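Local coordinates for AlgW protein (Pseudomonas aeruginosa, PDB 7CO3) that probably acts as an HtrA-type serine endopeptidase, joining a trypsin-like protease domain to a PDZ domain that binds a peptide, at residues Gly107-Met112 / Leu118-His123; His123-Ala128 / Ala155-Asp160; Ala128-Val133 / Glu140-Leu145; Leu209-Asp214 / Arg340-Val345; Ile216-Ala221 / Gly229-Ala234. The protein carries 1 engineered substitution. All coordinates share one frame; numbering follows the deposited sequence.

Interaction 1: residues Gly107-Met112 / Leu118-His123; sequences GSAVIM and LLTNNH
Val110 and Leu119 form an antiparallel hydrogen-bonded pair in which the short strands 107-112 and 118-120 run at 147° to each other. Val110 N reaches Leu119 O at 2.7 Å, and Leu119 N returns to Val110 O at 2.9 Å. The next pair, Ile111 with Leu118, is non-hydrogen-bonded, and there the backbones close in until Leu118 CA touches Val110 O.

Beyond the two backbone bonds a side chain takes over the pairing. OG1 of Thr120 lies anti to the backbone N (chi1 179°), and this carries the hydroxyl across to Ser108 O, to which it donates at 2.8 Å, almost straight down the carbonyl axis. The hairpin belongs to the N-terminal six-stranded antiparallel barrel of the chymotrypsin-like fold, and Asn121 and the helix that follows come directly after its second strand. By analogy with other HtrA proteases, His123, near the start of helix 122-125, is probably the histidine of the catalytic triad.

The two faces of the hairpin pack differently. On one, Ile111 and Leu118 lie side by side and point the same way, with Ile111 CG1 3.6 Å from Leu118 CD2; Ala109 CB sits against the same methyl and, at 3.8 Å, against Thr120 CB. On the other, the bent Met112 chain lies aslant Leu119, its CE 3.8 Å from Leu119 CD1, and helix 261-274 covers both through Met268. Ser108 turns its hydroxyl elsewhere, to Gly225 O, in the loop that approaches from the second barrel.

Interaction 2: residues His123-Ala128 / Ala155-Asp160; sequences HVTAGA and AVLKID
Thr125 meets Ala155 and Leu157 with the two branches of its side chain, each taking one partner. The hydroxyl OG1 lies 3.6 Å from Ala155 CB, while the methyl CG2 meets Leu157 CD2 tip to tip at 4.1 Å. The split follows from chi1 of 42°: OG1 falls between the backbone N and the carbonyl carbon, and CG2 is left beside the N, aimed at the leucine. No hydrogen bond crosses between the segments, and the area buried is small (98 Å²), so this is van der Waals contact between a helix end and the inner side of a strand.

The hydroxyl also turns back along its own chain, making a weak hydrogen bond to Asn121 O. Thr125 closes the short helix 122-125 and opens a type II beta turn, in which Ala128 N bonds to Thr125 O at 2.9 Å and Gly127 takes the positive phi (73°). Here the end of the helix packs on inward-facing side chains of the N-terminal barrel of the chymotrypsin-like fold: Thr125 and Leu157 both touch Leu69 and Ile131, which lie on the neighbouring strands 66-72 and 130-134, with Thr125 CG2 against Ile131 CD1.

Farther out, backbone bonds hold the strand residues in place. Ala155 pairs with Thr120 and Leu157 with Leu118 on one flank, and Val156 and Lys158 pair with strand 140-149 on the other. At the head of the helix, His123 N is bonded to Asp153 OD1, tying the helix to the approach to strand 154-158.

Interaction 3: residues Ala128-Val133 / Glu140-Leu145; sequences ADQIIV and ETIAQL
Val133 turns CG2 beside its backbone N (chi1 161°), placing this methyl 3.8 Å from Ala143 CB, while Ile131 keeps CG1 beside the N (chi1 -58°), which leaves its CG2 anti to the N and 4.2 Å from the same carbon. Ala143 therefore receives a methyl from each of two strand residues on the inward face, where Ile159 and Leu157 add to the packing. Toward the opposite face, Ile132 lies aslant Glu140 and its CG2 comes 3.9 Å from Glu140 OE1, an apolar branch beside a carboxylate at the solvent-exposed side of the hairpin.

Three backbone bonds hold the strands in antiparallel pairing. Val133 N meets Thr141 O at 2.8 Å, and Thr141 N returns to Val133 O at 3.0 Å, while Ala143 N reaches Ile131 O at 2.8 Å. The reciprocal link at that last position runs through water: Ile131 N donates to it at 2.9 Å, and it lies close to Ala143 O. The water stands in for the missing direct bond where strand 140-149 is irregular near Ala143.

Just upstream, Asp129 and Gln130 both face Thr72, a classic beta bulge against the strand on the far side. The whole is a beta hairpin, strands 130-134 and 140-149, forming part of the N-terminal antiparallel barrel of the chymotrypsin-like protease fold.

Interaction 4: residues Leu209-Asp214 / Arg340-Val345; sequences LNTYED and RSMNQV
Met342 of the PDZ helix 338-346 lays its methyl across Thr211 and Tyr212, residues of the loop between strands 193-204 and 215-218, so the contact joins the protease domain to the PDZ domain of the same chain. In PDZ domains the helix beside the edge strand borders the peptide groove; here an aromatic side chain of the bound peptide packs on Ser341, Met342 and Val345.

The apolar part rests on a single atom. Met342 CE, swung aside by the bend at chi3 (60°), touches Tyr212 CE1 at 3.7 Å and Thr211 CG2 at 3.8 Å. Within the loop, that threonine methyl also sits over the centre of the tyrosine ring, 3.7 Å above its plane, so methionine methyl, threonine methyl and ring form one cluster.

A polar atom packs beside the same ring: Asn343 OD1 approaches Tyr212 CD1 at 4.0 Å, the two side chains sliding past each other in opposite directions with amide and ring planes 34° apart.

Polar links across the gap are indirect. A water in the plane of the tyrosine ring, at its edge, lies 2.8 Å from Tyr212 OH and donates to Met342 O, joining loop to helix backbone without a direct bond between them.

Other polar contacts shape the loop itself. Thr211 OG1 is bonded to Glu151 OE1, and Tyr212 also has a backbone hydrogen bond with Glu151. Glu213 folds back over the start of the loop, where its OE1 accepts from Leu207 N, and Asn210 N approaches its OE2 on the anti side, 25° out of the carboxylate plane, at 2.8 Å.

Interaction 5: residues Ile216-Ala221 / Gly229-Ala234; sequences IQTDAA and GALVDA
Between strands 215-218 and 230-233 of the C-terminal barrel, Leu231 packs on Ile216 and Thr218 across the barrel interior. The strands are not neighbours in the sheet; their closest CA atoms, those of Thr218 and Leu231, are 9.0 Å apart, and side chains alone span the gap.

Leu231 does so with both methyls. With CG anti to the backbone N (chi1 -173°), the branch extends away from its strand: CD2 reaches Ile216 CG2 at 4.1 Å, the two side chains passing aslant, and CD1 comes to 4.3 Å from Thr218 CG2. Cys181 of strand 180-185 touches both Thr218 and Leu231, helping to fill the interior between them.

Thr218 divides its side chain by chemistry. Its methyl faces the leucine, while OG1 accepts from Ala220 N at 3.1 Å, an ST turn that bends the chain out of the strand, and also bonds to Ile198 O. Gln217, pointing the other way, turns outward with Asp219 to the second subunit, where Gln217 NE2 bonds to Thr193 OG1 and Asp219 OD2 to Met196 N of that chain.

The seven residues linking the two segments include Ala227, in the GNAGG sequence where this family normally carries GNSGG with the nucleophilic serine, consistent with the engineered substitution. Packing between non-adjacent strands across the interior is what a barrel provides, here the second of the two in the chymotrypsin-like fold.

Interactions 1, 2 and 3 share one barrel: interaction 2 packs inside it, sharing His123 with interaction 1 and Ala128 with interaction 3, and its strand 154-158 is bonded to both. Interactions 1 and 3 depend on antiparallel backbone bonds, the first buried, the second opening to solvent and admitting water. Interactions 2 and 5 are buried and largely apolar, small side-chain contacts without bonds across them; interaction 5 lies in the other barrel and touches interaction 1 where Val110 meets Gly229 and Ala230. Interaction 4 stands apart, a partly buried, water-assisted join between domains, whose loop leads along the chain into interaction 5.

Interaction 1: residues Gly107-Met112 / Leu118-His123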
# COMPACT_ATOMS: atom_id res chain seq x y z
N GLY B 107 16.19 7.50 -10.81
CA GLY B 107 16.35 7.51 -9.36
C GLY B 107 16.02 8.88 -8.81
O GLY B 107 15.43 9.72 -9.49
N SER B 108 16.38 9.08 -7.54
CA SER B 108 16.17 10.36 -6.89
C SER B 108 17.45 10.73 -6.12
O SER B 108 18.38 9.94 -6.04
CB SER B 108 14.97 10.32 -5.92
OG SER B 108 13.89 9.61 -6.51
N ALA B 109 17.46 11.93 -5.56
CA ALA B 109 18.61 12.41 -4.79
C ALA B 109 18.15 13.58 -3.93
O ALA B 109 17.14 14.21 -4.21
CB ALA B 109 19.78 12.83 -5.68
N VAL B 110 18.90 13.85 -2.86
CA VAL B 110 18.53 14.92 -1.94
C VAL B 110 19.61 16.00 -1.90
O VAL B 110 20.78 15.71 -1.61
CB VAL B 110 18.25 14.39 -0.53
CG1 VAL B 110 17.87 15.58 0.35
CG2 VAL B 110 17.11 13.34 -0.56
N ILE B 111 19.20 17.25 -2.10
CA ILE B 111 20.10 18.39 -1.97
C ILE B 111 20.36 18.65 -0.50
O ILE B 111 19.46 19.06 0.23
CB ILE B 111 19.53 19.64 -2.64
CG1 ILE B 111 19.10 19.34 -4.06
CG2 ILE B 111 20.56 20.79 -2.58
CD1 ILE B 111 18.13 20.36 -4.61
N MET B 112 21.61 18.43 -0.07
CA MET B 112 21.98 18.58 1.33
C MET B 112 22.57 19.95 1.68
O MET B 112 22.54 20.33 2.85
CB MET B 112 22.97 17.49 1.71
CG MET B 112 22.48 16.08 1.47
SD MET B 112 20.93 15.77 2.38
CE MET B 112 21.60 15.25 3.95
N LEU B 118 24.69 16.64 -3.09
CA LEU B 118 23.48 15.83 -3.11
C LEU B 118 23.84 14.46 -2.64
O LEU B 118 24.91 13.95 -2.99
CB LEU B 118 22.83 15.76 -4.51
CG LEU B 118 22.15 17.04 -5.02
CD1 LEU B 118 23.09 17.81 -5.89
CD2 LEU B 118 20.86 16.78 -5.80
N LEU B 119 22.95 13.87 -1.84
CA LEU B 119 23.02 12.47 -1.48
C LEU B 119 22.06 11.63 -2.35
O LEU B 119 20.95 12.08 -2.68
CB LEU B 119 22.66 12.32 -0.00
CG LEU B 119 23.78 12.14 1.02
CD1 LEU B 119 23.22 12.22 2.41
CD2 LEU B 119 24.57 10.84 0.81
N THR B 120 22.50 10.42 -2.70
CA THR B 120 21.67 9.42 -3.38
C THR B 120 22.24 8.05 -3.03
O THR B 120 23.20 7.96 -2.26
CB THR B 120 21.64 9.66 -4.90
OG1 THR B 120 20.86 8.64 -5.52
CG2 THR B 120 23.09 9.61 -5.51
N ASN B 121 21.66 6.97 -3.59
CA ASN B 121 22.22 5.64 -3.35
C ASN B 121 23.37 5.30 -4.30
O ASN B 121 23.39 5.72 -5.45
CB ASN B 121 21.18 4.52 -3.53
CG ASN B 121 20.12 4.49 -2.43
OD1 ASN B 121 18.94 4.33 -2.73
ND2 ASN B 121 20.53 4.65 -1.18
N ASN B 122 24.31 4.47 -3.81
CA ASN B 122 25.38 3.99 -4.67
C ASN B 122 24.83 3.25 -5.88
O ASN B 122 25.26 3.48 -7.01
CB ASN B 122 26.35 3.08 -3.92
CG ASN B 122 27.49 2.62 -4.81
OD1 ASN B 122 28.05 3.43 -5.56
ND2 ASN B 122 27.81 1.33 -4.76
N HIS B 123 23.85 2.35 -5.66
CA HIS B 123 23.38 1.56 -6.78
C HIS B 123 22.69 2.38 -7.85
O HIS B 123 22.50 1.87 -8.95
CB HIS B 123 22.44 0.44 -6.33
CG HIS B 123 21.12 0.91 -5.78
ND1 HIS B 123 19.99 1.02 -6.56
CD2 HIS B 123 20.73 1.19 -4.50
CE1 HIS B 123 18.96 1.37 -5.79
NE2 HIS B 123 19.39 1.49 -4.54

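Interaction 2: residues His123-Ala128 / Ala155-Asp160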
# COMPACT_ATOMS: atom_id res chain seq x y z
N HIS B 123 23.85 2.35 -5.66
CA HIS B 123 23.38 1.56 -6.78
C HIS B 123 22.69 2.38 -7.85
O HIS B 123 22.50 1.87 -8.95
CB HIS B 123 22.44 0.44 -6.33
CG HIS B 123 21.12 0.91 -5.78
ND1 HIS B 123 19.99 1.02 -6.56
CD2 HIS B 123 20.73 1.19 -4.50
CE1 HIS B 123 18.96 1.37 -5.79
NE2 HIS B 123 19.39 1.49 -4.54
N VAL B 124 22.35 3.64 -7.57
CA VAL B 124 21.70 4.45 -8.61
C VAL B 124 22.73 4.99 -9.59
O VAL B 124 22.48 5.05 -10.80
CB VAL B 124 20.88 5.58 -7.98
CG1 VAL B 124 20.51 6.65 -9.00
CG2 VAL B 124 19.62 5.05 -7.32
N THR B 125 23.90 5.41 -9.08
CA THR B 125 24.89 6.13 -9.88
C THR B 125 26.12 5.30 -10.20
O THR B 125 26.95 5.74 -10.99
CB THR B 125 25.34 7.40 -9.14
OG1 THR B 125 25.53 7.11 -7.75
CG2 THR B 125 24.33 8.51 -9.29
N ALA B 126 26.26 4.13 -9.59
CA ALA B 126 27.43 3.28 -9.75
C ALA B 126 27.70 2.97 -11.22
O ALA B 126 26.85 2.43 -11.92
CB ALA B 126 27.24 2.00 -8.96
N GLY B 127 28.90 3.34 -11.70
CA GLY B 127 29.26 3.08 -13.07
C GLY B 127 28.57 3.95 -14.08
O GLY B 127 28.67 3.69 -15.28
N ALA B 128 27.87 4.98 -13.65
CA ALA B 128 27.19 5.79 -14.64
C ALA B 128 28.21 6.62 -15.40
O ALA B 128 29.24 7.02 -14.86
CB ALA B 128 26.14 6.68 -13.99
N ALA B 155 26.11 7.56 -2.11
CA ALA B 155 27.00 8.25 -3.02
C ALA B 155 26.72 9.73 -2.91
O ALA B 155 25.62 10.14 -2.53
CB ALA B 155 26.85 7.77 -4.47
N VAL B 156 27.74 10.54 -3.19
CA VAL B 156 27.63 11.99 -3.12
C VAL B 156 27.89 12.55 -4.51
O VAL B 156 28.82 12.12 -5.20
CB VAL B 156 28.62 12.60 -2.11
CG1 VAL B 156 28.49 14.09 -2.12
CG2 VAL B 156 28.36 12.07 -0.72
N LEU B 157 27.06 13.51 -4.89
CA LEU B 157 27.10 14.22 -6.16
C LEU B 157 27.28 15.70 -5.85
O LEU B 157 26.94 16.17 -4.77
CB LEU B 157 25.80 14.04 -6.97
CG LEU B 157 25.26 12.64 -7.31
CD1 LEU B 157 23.90 12.76 -8.08
CD2 LEU B 157 26.28 11.87 -8.11
N LYS B 158 27.75 16.43 -6.85
CA LYS B 158 27.94 17.87 -6.78
C LYS B 158 27.42 18.50 -8.06
O LYS B 158 27.69 18.00 -9.15
CB LYS B 158 29.44 18.23 -6.60
CG LYS B 158 29.70 19.69 -6.18
CD LYS B 158 29.71 20.66 -7.37
CE LYS B 158 30.35 21.99 -7.03
NZ LYS B 158 29.89 22.49 -5.71
N ILE B 159 26.68 19.60 -7.91
CA ILE B 159 26.21 20.38 -9.04
C ILE B 159 26.59 21.84 -8.82
O ILE B 159 26.83 22.28 -7.70
CB ILE B 159 24.68 20.22 -9.26
CG1 ILE B 159 23.84 20.78 -8.08
CG2 ILE B 159 24.34 18.72 -9.52
CD1 ILE B 159 22.31 20.80 -8.38
N ASP B 160 26.63 22.59 -9.92
CA ASP B 160 26.99 24.00 -9.95
C ASP B 160 25.75 24.78 -10.38
O ASP B 160 25.48 24.91 -11.57
CB ASP B 160 28.17 24.23 -10.89
CG ASP B 160 28.52 25.70 -11.08
OD1 ASP B 160 28.70 26.40 -10.06
OD2 ASP B 160 28.62 26.14 -12.24

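Interaction 3: residues Ala128-Val133 / Glu140-Leu145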
# COMPACT_ATOMS: atom_id res chain seq x y z
N ALA B 128 27.87 4.98 -13.65
CA ALA B 128 27.19 5.79 -14.64
C ALA B 128 28.21 6.62 -15.40
O ALA B 128 29.24 7.02 -14.86
CB ALA B 128 26.14 6.68 -13.99
N ASP B 129 27.93 6.86 -16.68
CA ASP B 129 28.82 7.70 -17.47
C ASP B 129 28.31 9.13 -17.55
O ASP B 129 29.11 10.05 -17.67
CB ASP B 129 29.01 7.07 -18.86
CG ASP B 129 29.54 5.63 -18.78
OD1 ASP B 129 30.44 5.37 -17.95
OD2 ASP B 129 29.04 4.75 -19.50
N GLN B 130 27.00 9.33 -17.41
CA GLN B 130 26.44 10.67 -17.28
C GLN B 130 25.32 10.63 -16.24
O GLN B 130 24.59 9.64 -16.13
CB GLN B 130 25.93 11.17 -18.62
CG GLN B 130 25.49 12.60 -18.62
CD GLN B 130 24.85 12.99 -19.94
OE1 GLN B 130 23.75 12.54 -20.27
NE2 GLN B 130 25.54 13.80 -20.71
N ILE B 131 25.20 11.71 -15.47
CA ILE B 131 24.19 11.85 -14.42
C ILE B 131 23.55 13.22 -14.57
O ILE B 131 24.23 14.24 -14.41
CB ILE B 131 24.78 11.69 -13.00
CG1 ILE B 131 25.45 10.34 -12.85
CG2 ILE B 131 23.70 11.82 -11.91
CD1 ILE B 131 26.36 10.26 -11.67
N ILE B 132 22.26 13.25 -14.90
CA ILE B 132 21.47 14.47 -14.94
C ILE B 132 20.63 14.60 -13.67
O ILE B 132 19.97 13.63 -13.24
CB ILE B 132 20.59 14.54 -16.19
CG1 ILE B 132 21.47 14.56 -17.45
CG2 ILE B 132 19.69 15.76 -16.14
CD1 ILE B 132 21.30 13.38 -18.36
N VAL B 133 20.66 15.79 -13.09
CA VAL B 133 19.86 16.17 -11.94
C VAL B 133 18.74 17.07 -12.46
O VAL B 133 19.00 18.03 -13.20
CB VAL B 133 20.72 16.92 -10.91
CG1 VAL B 133 19.86 17.69 -9.97
CG2 VAL B 133 21.66 15.97 -10.17
N GLU B 140 17.60 21.80 -15.03
CA GLU B 140 18.35 20.56 -15.20
C GLU B 140 19.84 20.88 -15.31
O GLU B 140 20.23 21.95 -15.81
CB GLU B 140 17.87 19.79 -16.43
CG GLU B 140 16.41 19.38 -16.32
CD GLU B 140 15.94 18.47 -17.44
OE1 GLU B 140 16.77 17.69 -17.95
OE2 GLU B 140 14.75 18.52 -17.80
N THR B 141 20.67 19.95 -14.85
CA THR B 141 22.12 20.13 -14.92
C THR B 141 22.78 18.77 -14.83
O THR B 141 22.20 17.80 -14.33
CB THR B 141 22.66 21.06 -13.82
OG1 THR B 141 24.05 21.31 -14.05
CG2 THR B 141 22.51 20.43 -12.42
N ILE B 142 24.00 18.71 -15.32
CA ILE B 142 24.81 17.51 -15.20
C ILE B 142 25.49 17.55 -13.84
O ILE B 142 25.86 18.62 -13.35
CB ILE B 142 25.83 17.40 -16.34
CG1 ILE B 142 25.16 16.96 -17.64
CG2 ILE B 142 26.89 16.36 -16.02
CD1 ILE B 142 24.28 18.01 -18.33
N ALA B 143 25.60 16.39 -13.20
CA ALA B 143 26.22 16.30 -11.90
C ALA B 143 27.56 15.59 -12.03
O ALA B 143 27.77 14.81 -12.96
CB ALA B 143 25.33 15.53 -10.90
N GLN B 144 28.46 15.87 -11.08
CA GLN B 144 29.71 15.16 -10.93
C GLN B 144 29.63 14.23 -9.72
O GLN B 144 28.95 14.53 -8.74
CB GLN B 144 30.90 16.11 -10.73
CG GLN B 144 31.37 16.89 -11.99
CD GLN B 144 31.05 16.22 -13.33
OE1 GLN B 144 31.62 15.20 -13.70
NE2 GLN B 144 30.13 16.84 -14.08
N LEU B 145 30.34 13.12 -9.79
CA LEU B 145 30.40 12.18 -8.68
C LEU B 145 31.54 12.59 -7.74
O LEU B 145 32.72 12.50 -8.12
CB LEU B 145 30.61 10.75 -9.18
CG LEU B 145 30.47 9.66 -8.11
CD1 LEU B 145 29.06 9.64 -7.46
CD2 LEU B 145 30.78 8.30 -8.71
O HOH W 1 27.60 13.16 -14.82

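Interaction 4: residues Leu209-Asp214 / Arg340-Val345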
# COMPACT_ATOMS: atom_id res chain seq x y z
N LEU B 209 21.44 -6.58 2.96
CA LEU B 209 21.57 -5.71 1.79
C LEU B 209 22.92 -5.02 1.73
O LEU B 209 23.55 -4.99 0.67
CB LEU B 209 20.47 -4.66 1.79
CG LEU B 209 19.07 -5.29 1.79
CD1 LEU B 209 17.99 -4.24 1.85
CD2 LEU B 209 18.91 -6.13 0.54
N ASN B 210 23.38 -4.44 2.84
CA ASN B 210 24.63 -3.70 2.87
C ASN B 210 25.46 -4.18 4.05
O ASN B 210 24.95 -4.80 4.99
CB ASN B 210 24.39 -2.19 2.98
CG ASN B 210 23.63 -1.63 1.80
OD1 ASN B 210 23.88 -2.01 0.66
ND2 ASN B 210 22.70 -0.74 2.07
N THR B 211 26.77 -3.90 4.00
CA THR B 211 27.64 -4.29 5.10
C THR B 211 27.27 -3.56 6.39
O THR B 211 27.17 -4.17 7.45
CB THR B 211 29.11 -4.06 4.73
OG1 THR B 211 29.48 -4.96 3.69
CG2 THR B 211 30.00 -4.33 5.94
N TYR B 212 27.05 -2.25 6.30
CA TYR B 212 26.68 -1.43 7.45
C TYR B 212 25.21 -1.01 7.34
O TYR B 212 24.89 -0.07 6.61
CB TYR B 212 27.60 -0.22 7.56
CG TYR B 212 29.09 -0.61 7.56
CD1 TYR B 212 29.68 -1.12 8.71
CD2 TYR B 212 29.88 -0.45 6.43
CE1 TYR B 212 31.04 -1.47 8.74
CE2 TYR B 212 31.24 -0.80 6.44
CZ TYR B 212 31.81 -1.30 7.60
OH TYR B 212 33.14 -1.66 7.63
N GLU B 213 24.34 -1.70 8.07
CA GLU B 213 22.89 -1.52 7.99
C GLU B 213 22.35 -0.97 9.30
O GLU B 213 22.73 -1.45 10.37
CB GLU B 213 22.19 -2.84 7.70
CG GLU B 213 22.60 -3.47 6.42
CD GLU B 213 21.76 -4.69 6.10
OE1 GLU B 213 21.29 -5.36 7.04
OE2 GLU B 213 21.56 -4.97 4.90
N ASP B 214 21.43 -0.03 9.19
CA ASP B 214 20.70 0.50 10.34
C ASP B 214 19.34 1.05 9.88
O ASP B 214 18.93 2.14 10.27
CB ASP B 214 21.55 1.57 11.04
CG ASP B 214 21.07 1.86 12.45
OD1 ASP B 214 20.39 0.99 13.03
OD2 ASP B 214 21.40 2.94 12.98
N ARG B 340 28.25 -4.40 16.77
CA ARG B 340 28.99 -3.43 17.55
C ARG B 340 30.46 -3.39 17.15
O ARG B 340 31.03 -2.31 16.95
CB ARG B 340 28.88 -3.79 19.02
CG ARG B 340 29.59 -2.86 19.96
CD ARG B 340 28.59 -2.32 20.94
NE ARG B 340 29.19 -1.63 22.07
CZ ARG B 340 29.27 -0.31 22.15
NH1 ARG B 340 29.81 0.26 23.22
NH2 ARG B 340 28.82 0.44 21.16
N SER B 341 31.10 -4.56 17.02
CA SER B 341 32.56 -4.60 16.91
C SER B 341 33.02 -4.21 15.52
O SER B 341 34.07 -3.58 15.37
CB SER B 341 33.06 -5.98 17.27
OG SER B 341 32.40 -6.41 18.44
N MET B 342 32.27 -4.62 14.49
CA MET B 342 32.45 -4.05 13.16
C MET B 342 32.55 -2.55 13.24
O MET B 342 33.44 -1.94 12.63
CB MET B 342 31.26 -4.36 12.27
CG MET B 342 30.81 -5.76 12.12
SD MET B 342 29.86 -5.67 10.59
CE MET B 342 31.13 -5.11 9.48
N ASN B 343 31.61 -1.94 13.94
CA ASN B 343 31.54 -0.49 13.95
C ASN B 343 32.78 0.10 14.59
O ASN B 343 33.51 0.86 13.96
CB ASN B 343 30.25 -0.04 14.63
CG ASN B 343 29.02 -0.36 13.80
OD1 ASN B 343 29.11 -0.51 12.58
ND2 ASN B 343 27.87 -0.51 14.45
N GLN B 344 33.08 -0.34 15.83
CA GLN B 344 34.28 0.11 16.53
C GLN B 344 35.51 -0.01 15.64
O GLN B 344 36.21 0.98 15.40
CB GLN B 344 34.44 -0.68 17.83
CG GLN B 344 33.36 -0.36 18.90
CD GLN B 344 33.66 -0.96 20.27
OE1 GLN B 344 34.78 -0.88 20.78
NE2 GLN B 344 32.65 -1.59 20.88
N VAL B 345 35.76 -1.20 15.09
CA VAL B 345 36.91 -1.34 14.21
C VAL B 345 36.79 -0.39 13.03
O VAL B 345 37.79 0.17 12.57
CB VAL B 345 37.04 -2.80 13.74
CG1 VAL B 345 38.25 -2.95 12.81
CG2 VAL B 345 37.13 -3.71 14.92
O HOH W 2 33.67 -2.69 10.15

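Interaction 5: residues Ile216-Ala221 / Gly229-Ala234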
# COMPACT_ATOMS: atom_id res chain seq x y z
N ILE B 216 15.77 2.39 8.84
CA ILE B 216 14.40 2.72 9.16
C ILE B 216 13.50 1.94 8.21
O ILE B 216 13.79 1.85 7.00
CB ILE B 216 14.17 4.23 9.02
CG1 ILE B 216 15.13 4.99 9.95
CG2 ILE B 216 12.74 4.56 9.39
CD1 ILE B 216 15.27 6.52 9.59
N GLN B 217 12.43 1.36 8.75
CA GLN B 217 11.40 0.67 7.97
C GLN B 217 10.15 1.56 7.90
O GLN B 217 9.79 2.22 8.88
CB GLN B 217 11.08 -0.70 8.58
CG GLN B 217 10.27 -1.63 7.67
CD GLN B 217 9.92 -2.95 8.33
OE1 GLN B 217 10.78 -3.62 8.92
NE2 GLN B 217 8.64 -3.34 8.22
N THR B 218 9.48 1.61 6.74
CA THR B 218 8.30 2.47 6.62
C THR B 218 7.27 1.81 5.72
O THR B 218 7.63 1.10 4.79
CB THR B 218 8.64 3.87 6.06
OG1 THR B 218 7.45 4.65 5.96
CG2 THR B 218 9.26 3.77 4.66
N ASP B 219 5.98 2.06 5.99
CA ASP B 219 4.98 1.58 5.04
C ASP B 219 4.55 2.65 4.03
O ASP B 219 3.68 2.38 3.22
CB ASP B 219 3.77 0.95 5.75
CG ASP B 219 3.00 1.94 6.62
OD1 ASP B 219 3.46 3.09 6.80
OD2 ASP B 219 1.91 1.56 7.12
N ALA B 220 5.19 3.82 4.01
CA ALA B 220 4.97 4.76 2.90
C ALA B 220 5.36 4.08 1.59
O ALA B 220 6.44 3.49 1.50
CB ALA B 220 5.75 6.04 3.11
N ALA B 221 4.46 4.12 0.60
CA ALA B 221 4.67 3.33 -0.62
C ALA B 221 5.97 3.76 -1.26
O ALA B 221 6.21 4.96 -1.48
CB ALA B 221 3.50 3.49 -1.61
N GLY B 229 15.97 9.14 -2.82
CA GLY B 229 15.10 10.23 -2.43
C GLY B 229 14.92 10.32 -0.95
O GLY B 229 15.55 9.59 -0.20
N ALA B 230 14.07 11.26 -0.51
CA ALA B 230 13.97 11.65 0.90
C ALA B 230 12.87 10.88 1.64
O ALA B 230 11.75 10.76 1.15
CB ALA B 230 13.69 13.15 1.02
N LEU B 231 13.19 10.40 2.84
CA LEU B 231 12.16 10.12 3.84
C LEU B 231 12.14 11.29 4.81
O LEU B 231 13.18 11.62 5.39
CB LEU B 231 12.42 8.81 4.58
CG LEU B 231 11.33 8.34 5.54
CD1 LEU B 231 10.04 8.01 4.72
CD2 LEU B 231 11.86 7.12 6.33
N VAL B 232 10.97 11.85 5.02
CA VAL B 232 10.83 13.09 5.78
C VAL B 232 9.84 12.88 6.91
O VAL B 232 8.93 12.06 6.80
CB VAL B 232 10.42 14.16 4.73
CG1 VAL B 232 9.12 14.84 5.02
CG2 VAL B 232 11.58 15.06 4.37
N ASP B 233 10.01 13.61 8.02
CA ASP B 233 9.08 13.50 9.15
C ASP B 233 7.86 14.36 8.87
O ASP B 233 7.77 15.01 7.84
CB ASP B 233 9.75 13.89 10.49
CG ASP B 233 10.14 15.39 10.58
OD1 ASP B 233 9.65 16.22 9.79
OD2 ASP B 233 10.99 15.74 11.43
N ALA B 234 6.91 14.40 9.81
CA ALA B 234 5.64 15.07 9.54
C ALA B 234 5.78 16.57 9.37
O ALA B 234 4.84 17.22 8.89
CB ALA B 234 4.63 14.78 10.66